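Local coordinates for protein SusD homolog (Bacteroides thetaiotaomicron, PDB 3EHM) that probably binds mucin O-glycans at the cell surface as a SusD-type outer-membrane lipoprotein, so that the gut symbiont can use them, at residues Val213-Ile218 and Lys518-Arg523; Glu451-Tyr456 and Cys483-Arg488. All coordinates share one frame; numbering follows the deposited sequence.

How the contacts relate
Both contacts belong to the helical, TPR-related framework of a SusD-like protein, and each pairs the end or side of a helix with an irregular segment from the C-terminal part of the chain. Contact 2, the more central, is buried: Glu451-Tyr456 faces Cys483-Arg488 through the indole edge of Trp453, the Tyr456 ring and one direct hydrogen bond. Contact 1 is partly buried, covers more surface, and relies on CH-pi packing and a shared water. Along the chain contact 2 is nested within the loop that contact 1 closes. The two meet where Arg214 forms salt bridges with Glu451 and Glu455, while Thr454 CG2 packs against Trp521, so helix 449-459 serves both.

Contact 1. Residues Val213-Ile218 and Lys518-Arg523; sequences VRVHFI and KLWWVR
In the TPR-related helical framework of this SusD-like protein, the C-terminal end of helix 197-215 and the residues following it pack against a type I beta turn, Leu519 to Val522, close to the end of the chain. The Arg523 chain runs alongside the Phe217 ring in the same direction. Arg523 CG takes the crowded position between backbone N and carbonyl carbon (chi1 71°), and the chain then runs extended, placing CD over one face of the Phe217 ring, 3.4 Å from Phe217 CE1. His216 CE1 sits over the centre of the opposite face, so the phenyl ring is sandwiched. The guanidinium continues along the far end of the ring, NH1 near Phe217 CZ with the planes 29° apart; NH1 forms a salt bridge with Glu431, and NE donates to Thr459 O.

The two tryptophans of the turn are used differently. Arg214 CG, anti to its backbone N (chi1 -173°), rests over the five-membered ring of Trp521, 4.1 Å from its centroid; Leu519 CB covers the other face. Arg214 then bends at chi2 and chi3 toward Asp138, Glu451 and Glu455. Asp138 also accepts the indole N-H of Trp521, so one carboxylate helps position both groups. Trp520 instead crosses its neighbours obliquely: Val215 CG1 touches CZ3 of Trp520 at 3.6 Å, and Ile218 CG2 lies 3.5 Å from Trp520 NE1. The longer branch of Ile218 lies against the carbonyl oxygens of the turn, CD1 3.2 Å from Val522 O.

Between the backbones sits a water that can donate to either of two carbonyls, Arg214 O and Trp521 O, with each of which it makes a 2.7 Å contact; it also accepts a weak bond from Ile218 N.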
loop_
_atom_site.group_PDB
_atom_site.type_symbol
_atom_site.label_atom_id
_atom_site.label_comp_id
_atom_site.label_asym_id
_atom_site.label_seq_id
_atom_site.Cartn_x
_atom_site.Cartn_y
_atom_site.Cartn_z
ATOM N N VAL A 213 -1.574 -1.267 15.051
ATOM C CA VAL A 213 -0.790 -0.046 15.012
ATOM C C VAL A 213 -1.607 1.027 14.290
ATOM O O VAL A 213 -1.560 2.200 14.651
ATOM C CB VAL A 213 0.562 -0.265 14.286
ATOM C CG1 VAL A 213 1.254 1.068 14.041
ATOM C CG2 VAL A 213 1.451 -1.164 15.131
ATOM N N ARG A 214 -2.379 0.616 13.286
ATOM C CA ARG A 214 -3.202 1.560 12.535
ATOM C C ARG A 214 -4.235 2.261 13.420
ATOM O O ARG A 214 -4.578 3.413 13.175
ATOM C CB ARG A 214 -3.948 0.850 11.399
ATOM C CG ARG A 214 -4.686 1.809 10.462
ATOM C CD ARG A 214 -3.910 2.010 9.166
ATOM N NE ARG A 214 -4.110 0.888 8.251
ATOM C CZ ARG A 214 -3.138 0.275 7.581
ATOM N NH1 ARG A 214 -1.875 0.662 7.716
ATOM N NH2 ARG A 214 -3.436 -0.722 6.761
ATOM N N VAL A 215 -4.728 1.574 14.448
ATOM C CA VAL A 215 -5.748 2.157 15.316
ATOM C C VAL A 215 -5.278 2.727 16.653
ATOM O O VAL A 215 -6.055 3.395 17.332
ATOM C CB VAL A 215 -6.860 1.131 15.643
ATOM C CG1 VAL A 215 -7.400 0.506 14.362
ATOM C CG2 VAL A 215 -6.318 0.060 16.579
ATOM N N HIS A 216 -4.025 2.498 17.030
ATOM C CA HIS A 216 -3.565 2.976 18.336
ATOM C C HIS A 216 -3.764 4.463 18.632
ATOM O O HIS A 216 -4.033 4.827 19.777
ATOM C CB HIS A 216 -2.108 2.536 18.588
ATOM C CG HIS A 216 -1.065 3.504 18.114
ATOM N ND1 HIS A 216 -0.633 4.564 18.881
ATOM C CD2 HIS A 216 -0.325 3.531 16.981
ATOM C CE1 HIS A 216 0.331 5.201 18.242
ATOM N NE2 HIS A 216 0.539 4.596 17.086
ATOM N N PHE A 217 -3.665 5.325 17.622
ATOM C CA PHE A 217 -3.862 6.753 17.855
ATOM C C PHE A 217 -5.328 7.103 18.117
ATOM O O PHE A 217 -5.634 7.935 18.974
ATOM C CB PHE A 217 -3.348 7.581 16.668
ATOM C CG PHE A 217 -1.874 7.885 16.730
ATOM C CD1 PHE A 217 -1.035 7.546 15.674
ATOM C CD2 PHE A 217 -1.324 8.507 17.851
ATOM C CE1 PHE A 217 0.336 7.816 15.730
ATOM C CE2 PHE A 217 0.045 8.782 17.918
ATOM C CZ PHE A 217 0.876 8.435 16.855
ATOM N N ILE A 218 -6.230 6.467 17.378
ATOM C CA ILE A 218 -7.661 6.723 17.516
ATOM C C ILE A 218 -8.302 5.886 18.618
ATOM O O ILE A 218 -9.202 6.354 19.316
ATOM C CB ILE A 218 -8.402 6.440 16.184
ATOM C CG1 ILE A 218 -7.980 7.461 15.126
ATOM C CG2 ILE A 218 -9.919 6.502 16.393
ATOM C CD1 ILE A 218 -8.417 8.887 15.429
ATOM N N LYS A 518 -11.636 12.920 5.663
ATOM C CA LYS A 518 -10.668 12.106 6.388
ATOM C C LYS A 518 -11.274 10.814 6.918
ATOM O O LYS A 518 -12.397 10.798 7.429
ATOM C CB LYS A 518 -10.068 12.899 7.551
ATOM C CG LYS A 518 -9.229 14.095 7.128
ATOM C CD LYS A 518 -8.663 14.807 8.349
ATOM C CE LYS A 518 -7.869 16.044 7.958
ATOM N NZ LYS A 518 -7.217 16.651 9.147
ATOM N N LEU A 519 -10.519 9.729 6.805
ATOM C CA LEU A 519 -10.999 8.447 7.279
ATOM C C LEU A 519 -10.870 8.323 8.788
ATOM O O LEU A 519 -10.256 9.164 9.444
ATOM C CB LEU A 519 -10.269 7.313 6.554
ATOM C CG LEU A 519 -10.604 7.315 5.055
ATOM C CD1 LEU A 519 -9.855 6.196 4.333
ATOM C CD2 LEU A 519 -12.111 7.144 4.879
ATOM N N TRP A 520 -11.463 7.267 9.327
ATOM C CA TRP A 520 -11.489 7.015 10.761
ATOM C C TRP A 520 -10.156 6.969 11.507
ATOM O O TRP A 520 -10.046 7.537 12.596
ATOM C CB TRP A 520 -12.259 5.720 11.029
ATOM C CG TRP A 520 -12.302 5.325 12.478
ATOM C CD1 TRP A 520 -12.912 6.000 13.501
ATOM C CD2 TRP A 520 -11.702 4.165 13.064
ATOM N NE1 TRP A 520 -12.727 5.327 14.689
ATOM C CE2 TRP A 520 -11.987 4.198 14.449
ATOM C CE3 TRP A 520 -10.950 3.099 12.553
ATOM C CZ2 TRP A 520 -11.548 3.207 15.328
ATOM C CZ3 TRP A 520 -10.510 2.110 13.431
ATOM C CH2 TRP A 520 -10.811 2.175 14.804
ATOM N N TRP A 521 -9.152 6.300 10.942
ATOM C CA TRP A 521 -7.861 6.184 11.621
ATOM C C TRP A 521 -6.899 7.370 11.544
ATOM O O TRP A 521 -5.787 7.294 12.071
ATOM C CB TRP A 521 -7.129 4.906 11.179
ATOM C CG TRP A 521 -7.302 4.519 9.730
ATOM C CD1 TRP A 521 -7.902 3.385 9.252
ATOM C CD2 TRP A 521 -6.862 5.251 8.581
ATOM N NE1 TRP A 521 -7.863 3.367 7.878
ATOM C CE2 TRP A 521 -7.231 4.499 7.438
ATOM C CE3 TRP A 521 -6.191 6.470 8.402
ATOM C CZ2 TRP A 521 -6.951 4.929 6.134
ATOM C CZ3 TRP A 521 -5.912 6.896 7.100
ATOM C CH2 TRP A 521 -6.294 6.124 5.985
ATOM N N VAL A 522 -7.309 8.467 10.914
ATOM C CA VAL A 522 -6.418 9.620 10.822
ATOM C C VAL A 522 -6.218 10.173 12.227
ATOM O O VAL A 522 -7.184 10.519 12.904
ATOM C CB VAL A 522 -7.001 10.725 9.921
ATOM C CG1 VAL A 522 -6.074 11.946 9.934
ATOM C CG2 VAL A 522 -7.160 10.203 8.502
ATOM N N ARG A 523 -4.967 10.252 12.666
ATOM C CA ARG A 523 -4.684 10.735 14.011
ATOM C C ARG A 523 -4.920 12.227 14.178
ATOM O O ARG A 523 -4.847 13.000 13.219
ATOM C CB ARG A 523 -3.247 10.386 14.419
ATOM C CG ARG A 523 -2.146 11.171 13.716
ATOM C CD ARG A 523 -0.795 10.574 14.089
ATOM N NE ARG A 523 0.352 11.304 13.557
ATOM C CZ ARG A 523 1.231 11.962 14.306
ATOM N NH1 ARG A 523 1.096 11.996 15.625
ATOM N NH2 ARG A 523 2.268 12.561 13.739
HETATM O O HOH W 1 -5.205 5.825 14.204
#

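Contact 2. Residues Glu451-Tyr456 and Cys483-Arg488; sequences EAWTEY and CRVPER
Trp453 and Tyr456 both carry CG anti to the backbone N (chi1 178° and 169°), which sends the two rings from one side of their helix toward the irregular segment Cys483-Arg488. Val485 CG2, in the crowded position between backbone N and carbonyl carbon, is turned into the angle between the rings. This one methyl serves both aromatics. It lies in the plane of the indole at its edge, 3.6 Å from Trp453 NE1, and it meets the phenol ring at the same separation, 3.6 Å from Tyr456 CE2. Val485 and Tyr456 approach tip to tip, whereas Val485 and Trp453 pass alongside one another, running opposite ways.

The rim of the indole also carries the polar link. Trp453 NE1 donates to Pro486 O at 3.1 Å, with the nitrogen in the plane of the carbonyl and the oxygen close to the ring plane. The bond is noticeably bent, 135° at the hydrogen, and Trp453 CZ2 comes within 3.4 Å of the same Pro486 O. A buried indole N-H is thereby satisfied by main chain.

At the outer end of the phenol, a water in the ring plane joins Tyr456 OH, at 2.7 Å, to Arg484 N, from which it accepts. Arg484 CB starts toward Tyr456 OH, but the extended chain carries the guanidinium off to Gln529. Helix 60-63 adds Tyr63 against Val485 and Pro486. Such packing of an irregular segment against the aromatic side of a helix joins helix 449-459 to the long loop between helices 472-475 and 495-498 inside the SusD-like fold.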
loop_
_atom_site.group_PDB
_atom_site.type_symbol
_atom_site.label_atom_id
_atom_site.label_comp_id
_atom_site.label_asym_id
_atom_site.label_seq_id
_atom_site.Cartn_x
_atom_site.Cartn_y
_atom_site.Cartn_z
ATOM N N GLU A 451 -0.605 0.729 0.927
ATOM C CA GLU A 451 -0.214 0.742 2.337
ATOM C C GLU A 451 0.530 2.038 2.675
ATOM O O GLU A 451 0.300 2.636 3.719
ATOM C CB GLU A 451 0.664 -0.473 2.651
ATOM C CG GLU A 451 1.075 -0.628 4.112
ATOM C CD GLU A 451 -0.104 -0.733 5.070
ATOM O OE1 GLU A 451 -1.187 -1.208 4.658
ATOM O OE2 GLU A 451 0.064 -0.356 6.250
ATOM N N ALA A 452 1.415 2.473 1.782
ATOM C CA ALA A 452 2.171 3.698 2.006
ATOM C C ALA A 452 1.240 4.908 2.028
ATOM O O ALA A 452 1.423 5.833 2.820
ATOM C CB ALA A 452 3.220 3.863 0.921
ATOM N N TRP A 453 0.244 4.896 1.148
ATOM C CA TRP A 453 -0.722 5.981 1.065
ATOM C C TRP A 453 -1.578 6.008 2.333
ATOM O O TRP A 453 -1.891 7.073 2.860
ATOM C CB TRP A 453 -1.599 5.795 -0.176
ATOM C CG TRP A 453 -2.658 6.828 -0.338
ATOM C CD1 TRP A 453 -2.568 8.157 -0.029
ATOM C CD2 TRP A 453 -3.956 6.635 -0.904
ATOM N NE1 TRP A 453 -3.731 8.804 -0.372
ATOM C CE2 TRP A 453 -4.601 7.893 -0.913
ATOM C CE3 TRP A 453 -4.638 5.521 -1.411
ATOM C CZ2 TRP A 453 -5.896 8.068 -1.407
ATOM C CZ3 TRP A 453 -5.931 5.697 -1.905
ATOM C CH2 TRP A 453 -6.543 6.964 -1.898
ATOM N N THR A 454 -1.944 4.829 2.823
ATOM C CA THR A 454 -2.735 4.722 4.047
ATOM C C THR A 454 -1.922 5.234 5.237
ATOM O O THR A 454 -2.424 6.002 6.063
ATOM C CB THR A 454 -3.145 3.257 4.314
ATOM O OG1 THR A 454 -3.998 2.804 3.257
ATOM C CG2 THR A 454 -3.880 3.131 5.639
ATOM N N GLU A 455 -0.664 4.814 5.323
ATOM C CA GLU A 455 0.183 5.239 6.428
ATOM C C GLU A 455 0.461 6.733 6.420
ATOM O O GLU A 455 0.581 7.345 7.481
ATOM C CB GLU A 455 1.488 4.439 6.438
ATOM C CG GLU A 455 1.290 3.032 6.968
ATOM C CD GLU A 455 0.831 3.027 8.420
ATOM O OE1 GLU A 455 1.694 3.128 9.318
ATOM O OE2 GLU A 455 -0.392 2.941 8.666
ATOM N N TYR A 456 0.567 7.327 5.235
ATOM C CA TYR A 456 0.794 8.766 5.149
ATOM C C TYR A 456 -0.439 9.504 5.672
ATOM O O TYR A 456 -0.332 10.434 6.471
ATOM C CB TYR A 456 1.047 9.205 3.707
ATOM C CG TYR A 456 1.009 10.711 3.552
ATOM C CD1 TYR A 456 2.084 11.502 3.961
ATOM C CD2 TYR A 456 -0.135 11.351 3.063
ATOM C CE1 TYR A 456 2.024 12.895 3.892
ATOM C CE2 TYR A 456 -0.207 12.743 2.990
ATOM C CZ TYR A 456 0.876 13.507 3.407
ATOM O OH TYR A 456 0.811 14.879 3.346
ATOM N N CYS A 483 -4.249 19.379 1.616
ATOM C CA CYS A 483 -4.118 18.098 0.928
ATOM C C CYS A 483 -3.030 18.024 -0.138
ATOM O O CYS A 483 -3.033 18.784 -1.110
ATOM C CB CYS A 483 -5.451 17.695 0.275
ATOM S SG CYS A 483 -6.748 17.160 1.430
ATOM N N ARG A 484 -2.096 17.099 0.055
ATOM C CA ARG A 484 -1.049 16.862 -0.928
ATOM C C ARG A 484 -1.433 15.554 -1.615
ATOM O O ARG A 484 -0.862 15.187 -2.634
ATOM C CB ARG A 484 0.325 16.755 -0.265
ATOM C CG ARG A 484 0.813 18.095 0.259
ATOM C CD ARG A 484 2.287 18.090 0.628
ATOM N NE ARG A 484 2.670 19.403 1.128
ATOM C CZ ARG A 484 3.871 19.717 1.594
ATOM N NH1 ARG A 484 4.839 18.809 1.627
ATOM N NH2 ARG A 484 4.096 20.945 2.042
ATOM N N VAL A 485 -2.420 14.867 -1.034
ATOM C CA VAL A 485 -2.955 13.611 -1.574
ATOM C C VAL A 485 -4.427 13.532 -1.179
ATOM O O VAL A 485 -4.845 14.175 -0.223
ATOM C CB VAL A 485 -2.248 12.354 -0.987
ATOM C CG1 VAL A 485 -0.745 12.499 -1.097
ATOM C CG2 VAL A 485 -2.668 12.128 0.462
ATOM N N PRO A 486 -5.241 12.762 -1.922
ATOM C CA PRO A 486 -6.649 12.679 -1.527
ATOM C C PRO A 486 -6.709 11.918 -0.198
ATOM O O PRO A 486 -5.837 11.091 0.086
ATOM C CB PRO A 486 -7.288 11.884 -2.670
ATOM C CG PRO A 486 -6.393 12.192 -3.848
ATOM C CD PRO A 486 -5.021 12.126 -3.233
ATOM N N GLU A 487 -7.716 12.202 0.621
ATOM C CA GLU A 487 -7.857 11.514 1.902
ATOM C C GLU A 487 -8.517 10.146 1.702
ATOM O O GLU A 487 -8.446 9.274 2.572
ATOM C CB GLU A 487 -8.715 12.343 2.868
ATOM C CG GLU A 487 -8.115 13.675 3.320
ATOM C CD GLU A 487 -6.894 13.520 4.214
ATOM O OE1 GLU A 487 -6.698 12.427 4.795
ATOM O OE2 GLU A 487 -6.132 14.504 4.349
ATOM N N ARG A 488 -9.154 9.961 0.550
ATOM C CA ARG A 488 -9.847 8.707 0.254
ATOM C C ARG A 488 -10.443 8.767 -1.141
ATOM O O ARG A 488 -10.526 9.838 -1.738
ATOM C CB ARG A 488 -11.001 8.502 1.245
ATOM C CG ARG A 488 -12.095 9.586 1.139
ATOM C CD ARG A 488 -13.247 9.374 2.130
ATOM N NE ARG A 488 -14.144 8.279 1.754
ATOM C CZ ARG A 488 -15.167 8.393 0.910
ATOM N NH1 ARG A 488 -15.443 9.558 0.338
ATOM N NH2 ARG A 488 -15.922 7.338 0.634
HETATM O O HOH W 2 -1.511 16.124 2.762
#